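Local coordinates for protein putative epimerase (Burkholderia cenocepacia, PDB 4LW8) that probably acts as an NAD(P)-dependent epimerase or dehydratase of sugar nucleotides in lipopolysaccharide O-antigen biosynthesis, at residues Arg19-Thr24 / Pro86-His91; Asp44-Val49 / Gln63-Pro68. One frame throughout, in Å; residues are numbered along the deposited sequence. Where two conformers were deposited one is given.

Contact 1 of 2, residues Arg19-Thr24 / Pro86-His91; sequences RRAFVT and PDAVVH
Thr24 and His91 meet through their side chains where two parallel strands of the Rossmann fold, 20-24 and 88-91, reach their C-terminal ends; either OG1 or ND1 could donate the hydrogen bond, 2.7 Å long. Thr24 OG1 sits between the backbone N and the carbonyl carbon (chi1 63°) and reaches the edge of the imidazole close to its plane. The same oxygen accepts from the backbone N of Ala93, and NE2 at the far side of the ring bonds Thr114 on helix 103-122, fixing both polar sides of His91.

From here back to Phe22 the contact is tight and buried. Phe22 N donates to Ala88 O at 2.9 Å, Phe22 O accepts from Val90 N, and Thr24 N returns to Val90 O. Phe22, Val89, Thr24 and His91 share a face of the sheet; on it Leu117 of helix 103-122 touches Phe22 and His91, and Leu121 touches Val89 and Pro86. Ala21 and Val23 lie on the other face, against Leu38 of helix 29-40. Phe22 CB presses on Pro86 CB at 3.5 Å; CG is anti to the backbone N (chi1 -176°), leading the ring away from the other strand, and Pro86 CG lies obliquely to it.

Towards Arg19 the contact opens to solvent and loosens. Arg20 O takes Asp87 N at 2.9 Å and, more weakly, Ala88 N; the Arg20 guanidinium turns away to Ala84 O. Arg19 is exposed and poorly ordered, and Asp87 is modelled in two conformers, which leaves their salt bridge doubtful. In the conformer given, OD1 bonds Ser129 OG, and Arg19 NH2 lies 3.2 Å from Asp87 OD2, which stays near the guanidinium plane although the carboxylate is turned 38° from it.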
ATOM      1  N   ARG A  19     -19.453 -10.514 -27.622  1.00 47.88           N
ATOM      2  CA  ARG A  19     -18.765 -10.628 -26.336  1.00 51.78           C
ATOM      3  C   ARG A  19     -17.534  -9.725 -26.280  1.00 48.14           C
ATOM      4  O   ARG A  19     -16.644  -9.820 -27.123  1.00 46.58           O
ATOM      5  CB  ARG A  19     -18.362 -12.080 -26.080  1.00 58.26           C
ATOM      6  CG  ARG A  19     -17.876 -12.337 -24.673  1.00 62.82           C
ATOM      7  CD  ARG A  19     -17.644 -13.820 -24.445  1.00 71.92           C
ATOM      8  NE  ARG A  19     -17.568 -14.142 -23.022  1.00 76.75           N
ATOM      9  CZ  ARG A  19     -16.979 -15.229 -22.533  1.00 77.37           C
ATOM     10  NH1 ARG A  19     -16.399 -16.101 -23.352  1.00 76.10           N
ATOM     11  NH2 ARG A  19     -16.963 -15.439 -21.221  1.00 74.52           N
ATOM     12  N   ARG A  20     -17.476  -8.854 -25.281  1.00 37.75           N
ATOM     13  CA  ARG A  20     -16.461  -7.816 -25.280  1.00 38.37           C
ATOM     14  C   ARG A  20     -15.428  -7.956 -24.164  1.00 35.68           C
ATOM     15  O   ARG A  20     -15.730  -8.374 -23.043  1.00 32.20           O
ATOM     16  CB  ARG A  20     -17.131  -6.444 -25.194  1.00 33.77           C
ATOM     17  CG  ARG A  20     -17.989  -6.122 -26.417  1.00 42.54           C
ATOM     18  CD  ARG A  20     -18.961  -5.032 -26.082  1.00 39.52           C
ATOM     19  NE  ARG A  20     -19.728  -4.536 -27.215  1.00 41.50           N
ATOM     20  CZ  ARG A  20     -20.240  -3.313 -27.238  1.00 39.42           C
ATOM     21  NH1 ARG A  20     -20.026  -2.510 -26.205  1.00 37.73           N
ATOM     22  NH2 ARG A  20     -20.934  -2.884 -28.279  1.00 44.28           N
ATOM     23  N   ALA A  21     -14.195  -7.603 -24.497  1.00 26.99           N
ATOM     24  CA  ALA A  21     -13.146  -7.465 -23.494  1.00 22.60           C
ATOM     25  C   ALA A  21     -12.707  -6.018 -23.458  1.00 28.61           C
ATOM     26  O   ALA A  21     -12.788  -5.314 -24.472  1.00 24.11           O
ATOM     27  CB  ALA A  21     -11.978  -8.368 -23.802  1.00 27.24           C
ATOM     28  N   PHE A  22     -12.249  -5.581 -22.287  1.00 22.28           N
ATOM     29  CA  PHE A  22     -11.783  -4.224 -22.076  1.00 25.45           C
ATOM     30  C   PHE A  22     -10.400  -4.288 -21.423  1.00 26.09           C
ATOM     31  O   PHE A  22     -10.240  -4.853 -20.337  1.00 27.44           O
ATOM     32  CB  PHE A  22     -12.785  -3.460 -21.204  1.00 24.75           C
ATOM     33  CG  PHE A  22     -12.450  -2.010 -20.989  1.00 28.03           C
ATOM     34  CD1 PHE A  22     -12.474  -1.111 -22.044  1.00 22.89           C
ATOM     35  CD2 PHE A  22     -12.145  -1.539 -19.713  1.00 27.35           C
ATOM     36  CE1 PHE A  22     -12.189   0.230 -21.842  1.00 29.58           C
ATOM     37  CE2 PHE A  22     -11.844  -0.197 -19.502  1.00 33.52           C
ATOM     38  CZ  PHE A  22     -11.871   0.691 -20.566  1.00 33.64           C
ATOM     39  N   VAL A  23      -9.399  -3.743 -22.101  1.00 28.95           N
ATOM     40  CA  VAL A  23      -8.009  -3.847 -21.645  1.00 27.49           C
ATOM     41  C   VAL A  23      -7.413  -2.475 -21.451  1.00 24.00           C
ATOM     42  O   VAL A  23      -7.300  -1.722 -22.404  1.00 24.18           O
ATOM     43  CB  VAL A  23      -7.129  -4.617 -22.651  1.00 23.83           C
ATOM     44  CG1 VAL A  23      -5.702  -4.729 -22.127  1.00 24.16           C
ATOM     45  CG2 VAL A  23      -7.750  -6.015 -22.956  1.00 23.14           C
ATOM     46  N   THR A  24      -7.032  -2.127 -20.225  1.00 25.25           N
ATOM     47  CA  THR A  24      -6.330  -0.867 -20.046  1.00 26.85           C
ATOM     48  C   THR A  24      -4.874  -1.014 -20.510  1.00 29.51           C
ATOM     49  O   THR A  24      -4.280  -2.077 -20.366  1.00 28.81           O
ATOM     50  CB  THR A  24      -6.366  -0.388 -18.592  1.00 25.82           C
ATOM     51  OG1 THR A  24      -5.674  -1.332 -17.758  1.00 24.55           O
ATOM     52  CG2 THR A  24      -7.821  -0.212 -18.127  1.00 23.95           C
ATOM     53  N   PRO A  86     -17.833  -4.439 -20.829  1.00 22.80           N
ATOM     54  CA  PRO A  86     -17.089  -5.688 -21.005  1.00 30.50           C
ATOM     55  C   PRO A  86     -17.597  -6.863 -20.177  1.00 29.34           C
ATOM     56  O   PRO A  86     -18.121  -6.664 -19.087  1.00 30.10           O
ATOM     57  CB  PRO A  86     -15.683  -5.300 -20.540  1.00 26.30           C
ATOM     58  CG  PRO A  86     -15.942  -4.286 -19.483  1.00 25.22           C
ATOM     59  CD  PRO A  86     -17.083  -3.467 -20.008  1.00 21.36           C
ATOM     60  N   ASP A  87     -17.443  -8.073 -20.709  1.00 27.80           N
ATOM     61  CA  ASP A  87     -17.577  -9.258 -19.880  0.58 27.23           C
ATOM     62  C   ASP A  87     -16.235  -9.614 -19.232  1.00 26.56           C
ATOM     63  O   ASP A  87     -16.203 -10.181 -18.147  1.00 29.03           O
ATOM     64  CB  ASP A  87     -18.093 -10.450 -20.687  0.58 31.91           C
ATOM     65  CG  ASP A  87     -18.523 -11.601 -19.803  0.58 37.56           C
ATOM     66  OD1 ASP A  87     -19.380 -11.384 -18.911  0.58 31.86           O
ATOM     67  OD2 ASP A  87     -18.001 -12.720 -19.998  0.58 44.23           O
ATOM     68  N   ALA A  88     -15.131  -9.276 -19.889  1.00 27.49           N
ATOM     69  CA  ALA A  88     -13.788  -9.540 -19.348  1.00 32.24           C
ATOM     70  C   ALA A  88     -12.946  -8.267 -19.326  1.00 25.62           C
ATOM     71  O   ALA A  88     -12.978  -7.479 -20.263  1.00 23.61           O
ATOM     72  CB  ALA A  88     -13.077 -10.615 -20.162  1.00 32.01           C
ATOM     73  N   VAL A  89     -12.200  -8.069 -18.247  1.00 23.34           N
ATOM     74  CA  VAL A  89     -11.348  -6.897 -18.120  1.00 19.88           C
ATOM     75  C   VAL A  89      -9.924  -7.323 -17.794  1.00 23.27           C
ATOM     76  O   VAL A  89      -9.717  -8.177 -16.937  1.00 24.81           O
ATOM     77  CB  VAL A  89     -11.870  -5.930 -17.016  1.00 25.96           C
ATOM     78  CG1 VAL A  89     -10.912  -4.761 -16.818  1.00 22.26           C
ATOM     79  CG2 VAL A  89     -13.274  -5.424 -17.362  1.00 26.18           C
ATOM     80  N   VAL A  90      -8.942  -6.743 -18.478  1.00 21.86           N
ATOM     81  CA  VAL A  90      -7.554  -6.969 -18.103  1.00 26.29           C
ATOM     82  C   VAL A  90      -6.918  -5.613 -17.860  1.00 24.86           C
ATOM     83  O   VAL A  90      -6.858  -4.770 -18.746  1.00 23.34           O
ATOM     84  CB  VAL A  90      -6.757  -7.749 -19.165  1.00 27.55           C
ATOM     85  CG1 VAL A  90      -5.332  -8.057 -18.639  1.00 19.53           C
ATOM     86  CG2 VAL A  90      -7.450  -9.044 -19.501  1.00 23.08           C
ATOM     87  N   HIS A  91      -6.462  -5.402 -16.638  1.00 22.78           N
ATOM     88  CA  HIS A  91      -5.893  -4.120 -16.253  1.00 23.10           C
ATOM     89  C   HIS A  91      -4.372  -4.168 -16.343  1.00 24.46           C
ATOM     90  O   HIS A  91      -3.722  -4.719 -15.467  1.00 27.41           O
ATOM     91  CB  HIS A  91      -6.344  -3.773 -14.845  1.00 20.87           C
ATOM     92  CG  HIS A  91      -5.787  -2.485 -14.319  1.00 24.29           C
ATOM     93  ND1 HIS A  91      -5.691  -1.343 -15.074  1.00 23.58           N
ATOM     94  CD2 HIS A  91      -5.315  -2.172 -13.083  1.00 27.74           C
ATOM     95  CE1 HIS A  91      -5.182  -0.368 -14.329  1.00 19.47           C
ATOM     96  NE2 HIS A  91      -4.953  -0.847 -13.123  1.00 27.24           N
TER

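Contact 2 of 2, residues Asp44-Val49 / Gln63-Pro68; sequences DVWGTV and QCTLLP
Trp46 lays one face of its indole against Thr65, the two side chains running side by side in the same direction. Thr65 CB stands 3.9 Å from the centroid of the five-membered ring, only 13° off the normal, a CH-pi contact; CG2, anti to the backbone N of Thr65, reaches on over the six-membered ring, 3.7 Å from Trp46 CE3. Leu67 CD1 comes instead to the rim, near the ring plane and 3.9 Å from the same CE3. At the other end of the indole, NE1 donates to Asp44 OD2 at 3.0 Å, striking the carboxylate from above its plane. Asp44 OD2 also forms a salt bridge with Arg16 NE, so a cation and an indole N-H share one oxygen, which should favour its charged form.

Backbone hydrogen bonds join 44-49 and 65-68 as parallel neighbours at one side of the Rossmann sheet, with the strand directions 32° apart. Gly47 bonds through both its N and its O: N donates to Thr65 O, and O receives Leu67 N in a short, nearly straight bond of 2.8 Å and 176°. Thr65 N to Val45 O and Val49 N to Leu67 O continue the pattern. A water also bridges the segments, accepting from Val45 N and donating to Gln63 O at 2.7 Å.

Apolar contacts complete the pairing. Cys64 SG rests 4.0 Å from Val45 CG1, near Gln39 of helix 29-40. On the face away from the indole, Val49 CG1 meets Leu66 CB, the side chains crossing at about a right angle, while CG2 packs beside Pro68.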
ATOM      1  N   ASP A  44     -14.539  -9.345 -28.713  1.00 33.55           N
ATOM      2  CA  ASP A  44     -14.364  -8.036 -29.332  1.00 33.25           C
ATOM      3  C   ASP A  44     -13.535  -7.209 -28.361  1.00 31.38           C
ATOM      4  O   ASP A  44     -13.999  -6.881 -27.270  1.00 34.51           O
ATOM      5  CB  ASP A  44     -15.721  -7.371 -29.624  1.00 33.22           C
ATOM      6  CG  ASP A  44     -15.589  -5.998 -30.282  1.00 38.41           C
ATOM      7  OD1 ASP A  44     -14.518  -5.679 -30.850  1.00 42.97           O
ATOM      8  OD2 ASP A  44     -16.578  -5.230 -30.236  1.00 42.06           O
ATOM      9  N   VAL A  45     -12.303  -6.891 -28.738  1.00 27.22           N
ATOM     10  CA  VAL A  45     -11.380  -6.255 -27.803  1.00 25.44           C
ATOM     11  C   VAL A  45     -11.465  -4.736 -27.864  1.00 28.22           C
ATOM     12  O   VAL A  45     -11.247  -4.138 -28.922  1.00 30.20           O
ATOM     13  CB  VAL A  45      -9.923  -6.706 -28.066  1.00 30.20           C
ATOM     14  CG1 VAL A  45      -8.952  -5.996 -27.128  1.00 25.88           C
ATOM     15  CG2 VAL A  45      -9.808  -8.201 -27.898  1.00 29.26           C
ATOM     16  N   TRP A  46     -11.831  -4.134 -26.729  1.00 31.16           N
ATOM     17  CA  TRP A  46     -11.792  -2.678 -26.521  1.00 24.78           C
ATOM     18  C   TRP A  46     -10.662  -2.364 -25.551  1.00 28.01           C
ATOM     19  O   TRP A  46     -10.222  -3.239 -24.820  1.00 27.09           O
ATOM     20  CB  TRP A  46     -13.094  -2.134 -25.930  1.00 24.02           C
ATOM     21  CG  TRP A  46     -14.331  -2.316 -26.745  1.00 23.62           C
ATOM     22  CD1 TRP A  46     -14.712  -3.434 -27.436  1.00 24.77           C
ATOM     23  CD2 TRP A  46     -15.368  -1.354 -26.937  1.00 24.23           C
ATOM     24  NE1 TRP A  46     -15.912  -3.218 -28.061  1.00 27.55           N
ATOM     25  CE2 TRP A  46     -16.344  -1.951 -27.764  1.00 32.34           C
ATOM     26  CE3 TRP A  46     -15.562  -0.039 -26.502  1.00 26.75           C
ATOM     27  CZ2 TRP A  46     -17.503  -1.278 -28.166  1.00 31.46           C
ATOM     28  CZ3 TRP A  46     -16.712   0.625 -26.900  1.00 28.43           C
ATOM     29  CH2 TRP A  46     -17.669   0.001 -27.720  1.00 27.97           C
ATOM     30  N   GLY A  47     -10.199  -1.123 -25.516  1.00 25.41           N
ATOM     31  CA  GLY A  47      -9.161  -0.781 -24.562  1.00 27.88           C
ATOM     32  C   GLY A  47      -8.879   0.700 -24.483  1.00 34.84           C
ATOM     33  O   GLY A  47      -9.397   1.467 -25.288  1.00 31.81           O
ATOM     34  N   THR A  48      -8.049   1.107 -23.521  1.00 25.96           N
ATOM     35  CA  THR A  48      -7.743   2.521 -23.363  1.00 25.98           C
ATOM     36  C   THR A  48      -6.387   2.864 -23.965  1.00 30.02           C
ATOM     37  O   THR A  48      -5.510   2.009 -24.030  1.00 26.68           O
ATOM     38  CB  THR A  48      -7.757   2.944 -21.881  1.00 31.35           C
ATOM     39  OG1 THR A  48      -6.719   2.247 -21.167  1.00 28.32           O
ATOM     40  CG2 THR A  48      -9.115   2.623 -21.253  1.00 29.27           C
ATOM     41  N   VAL A  49      -6.258   4.108 -24.431  1.00 27.30           N
ATOM     42  CA  VAL A  49      -4.987   4.709 -24.829  1.00 23.99           C
ATOM     43  C   VAL A  49      -4.883   6.080 -24.172  1.00 30.56           C
ATOM     44  O   VAL A  49      -5.894   6.654 -23.778  1.00 31.39           O
ATOM     45  CB  VAL A  49      -4.869   4.889 -26.368  1.00 37.54           C
ATOM     46  CG1 VAL A  49      -4.881   3.549 -27.077  1.00 35.07           C
ATOM     47  CG2 VAL A  49      -5.983   5.797 -26.873  1.00 26.23           C
ATOM     48  N   GLN A  63      -8.393  -4.360 -35.402  1.00 51.35           N
ATOM     49  CA  GLN A  63      -9.758  -4.709 -35.023  1.00 41.72           C
ATOM     50  C   GLN A  63     -10.078  -4.371 -33.563  1.00 41.04           C
ATOM     51  O   GLN A  63     -11.050  -4.869 -33.004  1.00 39.58           O
ATOM     52  CB  GLN A  63     -10.002  -6.189 -35.278  1.00 42.66           C
ATOM     53  CG  GLN A  63      -9.973  -6.552 -36.750  1.00 57.39           C
ATOM     54  CD  GLN A  63     -10.222  -8.023 -36.992  1.00 72.40           C
ATOM     55  OE1 GLN A  63     -11.099  -8.392 -37.777  1.00 84.02           O
ATOM     56  NE2 GLN A  63      -9.441  -8.878 -36.329  1.00 75.66           N
ATOM     57  N   CYS A  64      -9.255  -3.534 -32.942  1.00 31.96           N
ATOM     58  CA  CYS A  64      -9.515  -3.115 -31.570  1.00 34.35           C
ATOM     59  C   CYS A  64     -10.215  -1.767 -31.529  1.00 38.30           C
ATOM     60  O   CYS A  64      -9.941  -0.899 -32.353  1.00 44.42           O
ATOM     61  CB  CYS A  64      -8.215  -3.049 -30.774  1.00 34.65           C
ATOM     62  SG  CYS A  64      -7.417  -4.651 -30.606  1.00 37.75           S
ATOM     63  N   THR A  65     -11.127  -1.602 -30.579  1.00 36.63           N
ATOM     64  CA  THR A  65     -11.771  -0.317 -30.362  1.00 26.47           C
ATOM     65  C   THR A  65     -10.966   0.418 -29.279  1.00 31.75           C
ATOM     66  O   THR A  65     -10.893  -0.039 -28.146  1.00 31.24           O
ATOM     67  CB  THR A  65     -13.242  -0.476 -29.940  1.00 27.92           C
ATOM     68  OG1 THR A  65     -13.969  -1.167 -30.965  1.00 30.83           O
ATOM     69  CG2 THR A  65     -13.886   0.889 -29.701  1.00 27.55           C
ATOM     70  N   LEU A  66     -10.343   1.536 -29.649  1.00 28.96           N
ATOM     71  CA  LEU A  66      -9.426   2.259 -28.767  1.00 29.41           C
ATOM     72  C   LEU A  66     -10.062   3.518 -28.214  1.00 26.13           C
ATOM     73  O   LEU A  66     -10.399   4.424 -28.968  1.00 28.95           O
ATOM     74  CB  LEU A  66      -8.145   2.628 -29.524  1.00 28.33           C
ATOM     75  CG  LEU A  66      -7.421   1.458 -30.191  1.00 33.30           C
ATOM     76  CD1 LEU A  66      -6.172   1.941 -30.902  1.00 38.63           C
ATOM     77  CD2 LEU A  66      -7.060   0.432 -29.155  1.00 30.87           C
ATOM     78  N   LEU A  67     -10.199   3.592 -26.896  1.00 27.37           N
ATOM     79  CA  LEU A  67     -10.829   4.746 -26.260  1.00 27.90           C
ATOM     80  C   LEU A  67      -9.795   5.639 -25.531  1.00 29.29           C
ATOM     81  O   LEU A  67      -9.101   5.177 -24.631  1.00 27.14           O
ATOM     82  CB  LEU A  67     -11.911   4.270 -25.279  1.00 25.11           C
ATOM     83  CG  LEU A  67     -12.998   3.298 -25.787  1.00 23.84           C
ATOM     84  CD1 LEU A  67     -13.989   2.965 -24.662  1.00 22.20           C
ATOM     85  CD2 LEU A  67     -13.737   3.850 -26.991  1.00 24.60           C
ATOM     86  N   PRO A  68      -9.679   6.917 -25.925  1.00 29.44           N
ATOM     87  CA  PRO A  68      -8.716   7.770 -25.218  1.00 33.24           C
ATOM     88  C   PRO A  68      -9.206   8.086 -23.807  1.00 37.17           C
ATOM     89  O   PRO A  68     -10.166   8.841 -23.627  1.00 38.39           O
ATOM     90  CB  PRO A  68      -8.646   9.041 -26.085  1.00 28.24           C
ATOM     91  CG  PRO A  68      -9.335   8.689 -27.374  1.00 39.55           C
ATOM     92  CD  PRO A  68     -10.331   7.628 -27.034  1.00 27.17           C
TER
HETATM   93  O   HOH W   1     -11.161  -7.101 -31.573  1.00 35.18           O

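Overall arrangement
Contacts 1 and 2 lie side by side in the parallel part of one mixed sheet, their centres 9 Å apart, because strands 20-24 and 44-49 are themselves neighbours: Ala21 O lies 2.7 Å from Trp46 N, a probable hydrogen bond. Across the sheet the order is 65-68, 44-49, 20-24, 88-91. Along the chain strand 20-24 is followed by helix 29-40, then strands 44-49 and 65-68, helix 74-84 and finally strand 88-91, which nests contact 2 inside the loop closed by contact 1. The crossover through helix 74-84 therefore carries the chain from one side of this group to the other. In the epimerase/dehydratase family this Rossmann half binds the NAD(P) cofactor, probably here as well.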